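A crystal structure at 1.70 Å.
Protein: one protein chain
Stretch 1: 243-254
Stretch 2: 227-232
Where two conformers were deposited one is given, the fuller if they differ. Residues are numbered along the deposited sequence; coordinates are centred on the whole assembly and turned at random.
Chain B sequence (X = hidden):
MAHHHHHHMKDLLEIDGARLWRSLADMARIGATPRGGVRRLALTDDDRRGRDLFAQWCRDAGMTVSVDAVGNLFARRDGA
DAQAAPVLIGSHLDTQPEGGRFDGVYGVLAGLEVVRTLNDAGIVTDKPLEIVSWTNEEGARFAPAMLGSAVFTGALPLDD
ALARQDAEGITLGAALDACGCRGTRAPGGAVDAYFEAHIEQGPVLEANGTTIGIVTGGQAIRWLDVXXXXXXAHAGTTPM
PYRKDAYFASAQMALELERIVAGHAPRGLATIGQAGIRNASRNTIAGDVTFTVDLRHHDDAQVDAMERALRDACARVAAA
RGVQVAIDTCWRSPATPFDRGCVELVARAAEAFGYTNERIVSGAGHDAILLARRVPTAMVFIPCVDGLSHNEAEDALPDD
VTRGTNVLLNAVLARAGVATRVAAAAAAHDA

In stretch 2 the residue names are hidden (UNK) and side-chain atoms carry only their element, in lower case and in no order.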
ATOM      1  N   ARG B 243       4.397  17.302 -13.804  1.00 12.61           N
ATOM      2  CA  ARG B 243       4.322  16.314 -12.749  1.00 10.61           C
ATOM      3  C   ARG B 243       5.587  15.475 -12.655  1.00 16.43           C
ATOM      4  O   ARG B 243       6.266  15.209 -13.649  1.00 17.06           O
ATOM      5  CB  ARG B 243       3.128  15.396 -12.985  1.00  9.59           C
ATOM      6  CG  ARG B 243       1.840  16.151 -12.979  1.00  9.91           C
ATOM      7  CD  ARG B 243       0.675  15.225 -13.075  1.00  8.59           C
ATOM      8  NE  ARG B 243      -0.558  16.012 -12.882  1.00  8.50           N
ATOM      9  CZ  ARG B 243      -1.689  15.530 -12.415  1.00 11.82           C
ATOM     10  NH1 ARG B 243      -1.778  14.242 -12.077  1.00 16.06           N
ATOM     11  NH2 ARG B 243      -2.723  16.358 -12.268  1.00  8.77           N
ATOM     12  N   LYS B 244       5.880  15.048 -11.426  1.00 10.43           N
ATOM     13  CA  LYS B 244       6.942  14.087 -11.121  1.00 13.90           C
ATOM     14  C   LYS B 244       6.271  13.019 -10.246  1.00 11.34           C
ATOM     15  O   LYS B 244       6.380  13.010  -9.021  1.00 11.44           O
ATOM     16  CB  LYS B 244       8.107  14.767 -10.457  1.00 15.47           C
ATOM     17  CG  LYS B 244       8.807  15.759 -11.423  1.00 22.43           C
ATOM     18  CD  LYS B 244       9.776  16.647 -10.685  1.00 38.60           C
ATOM     19  CE  LYS B 244      10.264  17.795 -11.559  1.00 49.26           C
ATOM     20  NZ  LYS B 244      11.263  18.639 -10.823  1.00 55.54           N
ATOM     21  N   ASP B 245       5.534  12.129 -10.912  1.00 12.01           N
ATOM     22  CA  ASP B 245       4.599  11.221 -10.267  1.00 10.40           C
ATOM     23  C   ASP B 245       5.330   9.941  -9.887  1.00  9.71           C
ATOM     24  O   ASP B 245       5.653   9.129 -10.758  1.00 12.56           O
ATOM     25  CB  ASP B 245       3.438  10.937 -11.221  1.00 10.64           C
ATOM     26  CG  ASP B 245       2.326  10.132 -10.577  1.00 15.29           C
ATOM     27  OD1 ASP B 245       2.624   9.172  -9.848  1.00 12.16           O
ATOM     28  OD2 ASP B 245       1.140  10.424 -10.839  1.00 14.61           O
ATOM     29  N   ALA B 246       5.581   9.759  -8.585  1.00 10.80           N
ATOM     30  CA  ALA B 246       6.307   8.589  -8.118  1.00  9.61           C
ATOM     31  C   ALA B 246       5.515   7.300  -8.293  1.00 10.30           C
ATOM     32  O   ALA B 246       6.124   6.219  -8.284  1.00 10.64           O
ATOM     33  CB  ALA B 246       6.707   8.758  -6.647  1.00 13.14           C
ATOM     34  N   TYR B 247       4.182   7.373  -8.423  1.00 11.80           N
ATOM     35  CA  TYR B 247       3.448   6.120  -8.551  1.00 10.48           C
ATOM     36  C   TYR B 247       3.434   5.633  -9.989  1.00 10.94           C
ATOM     37  O   TYR B 247       3.616   4.433 -10.226  1.00 11.70           O
ATOM     38  CB  TYR B 247       2.022   6.243  -8.007  1.00  9.78           C
ATOM     39  CG  TYR B 247       1.339   4.894  -8.087  1.00  9.21           C
ATOM     40  CD1 TYR B 247       1.654   3.876  -7.176  1.00 11.36           C
ATOM     41  CD2 TYR B 247       0.444   4.616  -9.108  1.00 12.42           C
ATOM     42  CE1 TYR B 247       1.048   2.622  -7.267  1.00 11.23           C
ATOM     43  CE2 TYR B 247      -0.174   3.359  -9.205  1.00 12.98           C
ATOM     44  CZ  TYR B 247       0.141   2.383  -8.295  1.00 14.88           C
ATOM     45  OH  TYR B 247      -0.467   1.153  -8.390  1.00 18.38           O
ATOM     46  N   PHE B 248       3.255   6.531 -10.965  1.00 11.30           N
ATOM     47  CA  PHE B 248       3.385   6.084 -12.352  1.00  8.33           C
ATOM     48  C   PHE B 248       4.797   5.589 -12.604  1.00  9.79           C
ATOM     49  O   PHE B 248       4.989   4.637 -13.368  1.00  9.52           O
ATOM     50  CB  PHE B 248       3.063   7.201 -13.364  1.00  9.56           C
ATOM     51  CG  PHE B 248       1.586   7.421 -13.631  1.00 11.84           C
ATOM     52  CD1 PHE B 248       0.659   6.394 -13.512  1.00 10.27           C
ATOM     53  CD2 PHE B 248       1.139   8.683 -14.031  1.00 11.92           C
ATOM     54  CE1 PHE B 248      -0.712   6.633 -13.782  1.00 12.99           C
ATOM     55  CE2 PHE B 248      -0.217   8.926 -14.285  1.00 10.23           C
ATOM     56  CZ  PHE B 248      -1.132   7.895 -14.156  1.00 12.60           C
ATOM     57  N   ALA B 249       5.790   6.218 -11.967  1.00 11.37           N
ATOM     58  CA  ALA B 249       7.172   5.753 -12.103  1.00  9.99           C
ATOM     59  C   ALA B 249       7.334   4.353 -11.523  1.00  9.79           C
ATOM     60  O   ALA B 249       7.953   3.475 -12.142  1.00 11.67           O
ATOM     61  CB  ALA B 249       8.132   6.728 -11.418  1.00 10.13           C
ATOM     62  N   SER B 250       6.768   4.126 -10.337  1.00  8.41           N
ATOM     63  CA  SER B 250       6.861   2.818  -9.703  1.00  8.36           C
ATOM     64  C   SER B 250       6.182   1.760 -10.533  1.00 11.56           C
ATOM     65  O   SER B 250       6.598   0.595 -10.538  1.00  9.90           O
ATOM     66  CB  SER B 250       6.227   2.852  -8.310  1.00 12.92           C
ATOM     67  OG  SER B 250       6.993   3.652  -7.418  1.00 17.48           O
ATOM     68  N   ALA B 251       5.060   2.120 -11.162  1.00 10.35           N
ATOM     69  CA  ALA B 251       4.364   1.172 -12.011  1.00  9.42           C
ATOM     70  C   ALA B 251       5.216   0.782 -13.207  1.00 13.09           C
ATOM     71  O   ALA B 251       5.291  -0.401 -13.559  1.00 13.06           O
ATOM     72  CB  ALA B 251       3.021   1.767 -12.460  1.00  9.67           C
ATOM     73  N   GLN B 252       5.898   1.752 -13.831  1.00 10.53           N
ATOM     74  CA  GLN B 252       6.762   1.380 -14.949  1.00 11.73           C
ATOM     75  C   GLN B 252       7.915   0.513 -14.476  1.00 11.54           C
ATOM     76  O   GLN B 252       8.333  -0.420 -15.184  1.00 12.17           O
ATOM     77  CB  GLN B 252       7.296   2.607 -15.680  1.00 13.59           C
ATOM     78  CG  GLN B 252       8.047   2.159 -16.919  1.00 20.72           C
ATOM     79  CD  GLN B 252       8.512   3.289 -17.761  1.00 27.63           C
ATOM     80  OE1 GLN B 252       8.380   4.447 -17.384  1.00 30.78           O
ATOM     81  NE2 GLN B 252       9.077   2.968 -18.922  1.00 37.28           N
ATOM     82  N   MET B 253       8.453   0.805 -13.293  1.00 10.00           N
ATOM     83  CA  MET B 253       9.537  -0.040 -12.798  1.00 11.08           C
ATOM     84  C   MET B 253       9.052  -1.467 -12.577  1.00 14.41           C
ATOM     85  O   MET B 253       9.800  -2.426 -12.799  1.00 12.96           O
ATOM     86  CB  MET B 253      10.108   0.527 -11.506  1.00 10.60           C
ATOM     87  CG  MET B 253      10.781   1.869 -11.678  1.00  9.09           C
ATOM     88  SD  MET B 253      11.245   2.567 -10.063  1.00 12.41           S
ATOM     89  CE  MET B 253      11.646   4.248 -10.526  1.00 11.91           C
ATOM     90  N   ALA B 254       7.813  -1.630 -12.097  1.00 10.31           N
ATOM     91  CA  ALA B 254       7.284  -2.982 -11.926  1.00 10.84           C
ATOM     92  C   ALA B 254       7.261  -3.730 -13.247  1.00 13.53           C
ATOM     93  O   ALA B 254       7.576  -4.925 -13.300  1.00 15.15           O
ATOM     94  CB  ALA B 254       5.868  -2.927 -11.326  1.00 12.47           C
ATOM     95  N   UNK B 227      12.376   2.663  -2.859  1.00 10.77           N
ATOM     96  CA  UNK B 227      11.664   3.890  -2.547  1.00 13.42           C
ATOM     97  C   UNK B 227      11.801   4.852  -3.718  1.00 15.73           C
ATOM     98  O   UNK B 227      12.913   5.147  -4.163  1.00 14.61           O
ATOM     99  c   UNK B 227      10.989   7.418   2.499  1.00 41.20           C
ATOM    100  c   UNK B 227      12.187   4.509  -1.258  1.00 16.27           C
ATOM    101  n   UNK B 227      11.980   6.937   3.246  1.00 42.11           N
ATOM    102  n   UNK B 227      10.841   6.981   1.254  1.00 29.07           N
ATOM    103  n   UNK B 227      10.157   8.327   2.996  1.00 48.16           N
ATOM    104  c   UNK B 227      11.378   5.704  -0.804  1.00 18.67           C
ATOM    105  c   UNK B 227      11.719   5.979   0.650  1.00 25.89           C
ATOM    106  N   UNK B 228      10.671   5.344  -4.213  1.00 10.28           N
ATOM    107  CA  UNK B 228      10.649   6.276  -5.335  1.00 10.44           C
ATOM    108  C   UNK B 228      10.149   7.618  -4.819  1.00 14.88           C
ATOM    109  O   UNK B 228       9.113   7.681  -4.149  1.00 15.28           O
ATOM    110  c   UNK B 228       9.853   6.676  -7.680  1.00 11.04           C
ATOM    111  c   UNK B 228      10.145   4.329  -6.846  1.00 13.43           C
ATOM    112  c   UNK B 228       9.750   5.762  -6.475  1.00 13.07           C
ATOM    113  N   UNK B 229      10.884   8.680  -5.117  1.00 11.59           N
ATOM    114  CA  UNK B 229      10.564  10.011  -4.617  1.00 14.27           C
ATOM    115  C   UNK B 229      10.215  10.919  -5.781  1.00 16.26           C
ATOM    116  O   UNK B 229      10.974  11.020  -6.751  1.00 18.38           O
ATOM    117  c   UNK B 229      11.738  10.600  -3.824  1.00 17.04           C
ATOM    118  o   UNK B 229      12.102   9.691  -2.785  1.00 26.56           O
ATOM    119  c   UNK B 229      11.338  11.908  -3.199  1.00 21.45           C
ATOM    120  N   UNK B 230       9.075  11.595  -5.679  1.00 12.73           N
ATOM    121  CA  UNK B 230       8.695  12.586  -6.666  1.00 15.07           C
ATOM    122  C   UNK B 230       8.263  13.853  -5.958  1.00 15.71           C
ATOM    123  O   UNK B 230       8.846  14.261  -4.963  1.00 17.51           O
ATOM    124  N   UNK B 231       7.225  14.483  -6.494  1.00 13.16           N
ATOM    125  CA  UNK B 231       6.731  15.745  -5.959  1.00 15.37           C
ATOM    126  C   UNK B 231       5.238  15.573  -5.718  1.00 14.85           C
ATOM    127  O   UNK B 231       4.486  15.300  -6.663  1.00 14.67           O
ATOM    128  c   UNK B 231       7.017  16.918  -6.903  1.00 16.74           C
ATOM    129  c   UNK B 231       6.295  18.190  -6.422  1.00 18.45           C
ATOM    130  c   UNK B 231       8.541  17.142  -6.999  1.00 16.67           C
ATOM    131  N   UNK B 232       4.774  15.828  -4.486  0.59 13.69           N
ATOM    132  CA  UNK B 232       3.380  15.520  -4.113  0.59 11.73           C
ATOM    133  C   UNK B 232       2.474  16.752  -4.253  0.59 14.90           C
ATOM    134  O   UNK B 232       2.062  17.385  -3.281  0.59 15.48           O
ATOM    135  c   UNK B 232       3.317  14.934  -2.705  0.59 11.69           C
TER
HETATM  136  O   HOH W   1       4.318  16.142  -9.331  1.00 11.01           O

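Position 227 carries a long unbranched chain of three carbons and a nitrogen, ending in a carbon that bears two more nitrogens, and it touches nothing on stretch 1. The end is a guanidinium: Arg-227. Its CA-to-CB bond points away from the helix; its NE and NH2 are hydrogen-bonded elsewhere in the structure.

At position 228 there are three side-chain carbons, one of them attached to the backbone and carrying the other two. The CA-to-CB bond points toward the helix, and the carbons meet Ala-246, Ala-249, Ser-250 and Met-253. Branching at the first carbon with no heteroatom makes it Val-228. CG1 lies 3.9 Å from Ala-246 CB and 4.1 Å from Ala-249 CB, while CG2 lies 3.8 Å from Met-253 SD and 3.3 Å from Ser-250 OG. That hydroxyl donates back to its own helix, Ser-250 OG 2.8 Å from Ala-246 O, so its proton is already used although a methyl is its neighbour.

Position 229 has a first carbon bearing one oxygen and one carbon, with no side-chain contact to stretch 1, the pattern of Thr-229. Strand alternation turns its CA-to-CB bond away from the helix, and its nearest side-chain approach to stretch 1 is Thr-229 CB to Ala-246 CB, 6.1 Å.

Position 230 has no side-chain atoms, and its backbone lies against Lys-244 and Ala-246, so it is Gly-230. An ideal CB here would point toward stretch 1 and lie 2.1 Å from Lys-244 O, a clash. Without one, Gly-230 CA comes to 3.3 Å from Lys-244 O in a CA-H...O contact, and Gly-230 N packs 3.8 Å from Ala-246 CB.

Position 231 again shows three carbons, two carried on the first, one of them against the carbon chain of Lys-244; it is Val-231. Its CA-to-CB bond points sideways, and its CG2 lies 3.9 Å from Lys-244 CD. The backbone does the polar work: Val-231 N donates to Lys-244 O at 3.0 Å, nearly straight at 163°. A water accepts from Lys-244 N and donates to Val-231 O, its oxygen 2.8 Å from each.

Position 232 has a single side-chain carbon, out of contact, hence Ala-232; its CA-to-CB bond points away.

The contact combines a small hydrophobic socket with a backbone clasp. Helix and strand run at 139°, and Val-228 packs against residues spaced along the helix. The backbones come closest where Ala-246 meets Gly-230, 4.9 Å between Ala-246 CA and Gly-230 CA. Asp-245 caps the helix through OD1, 2.8 Å from Tyr-247 N and 2.9 Å from Phe-248 N, while the neighbouring Lys-244 carbonyl holds the strand's exit.

Stretch 2 (227-232) RVTGVA
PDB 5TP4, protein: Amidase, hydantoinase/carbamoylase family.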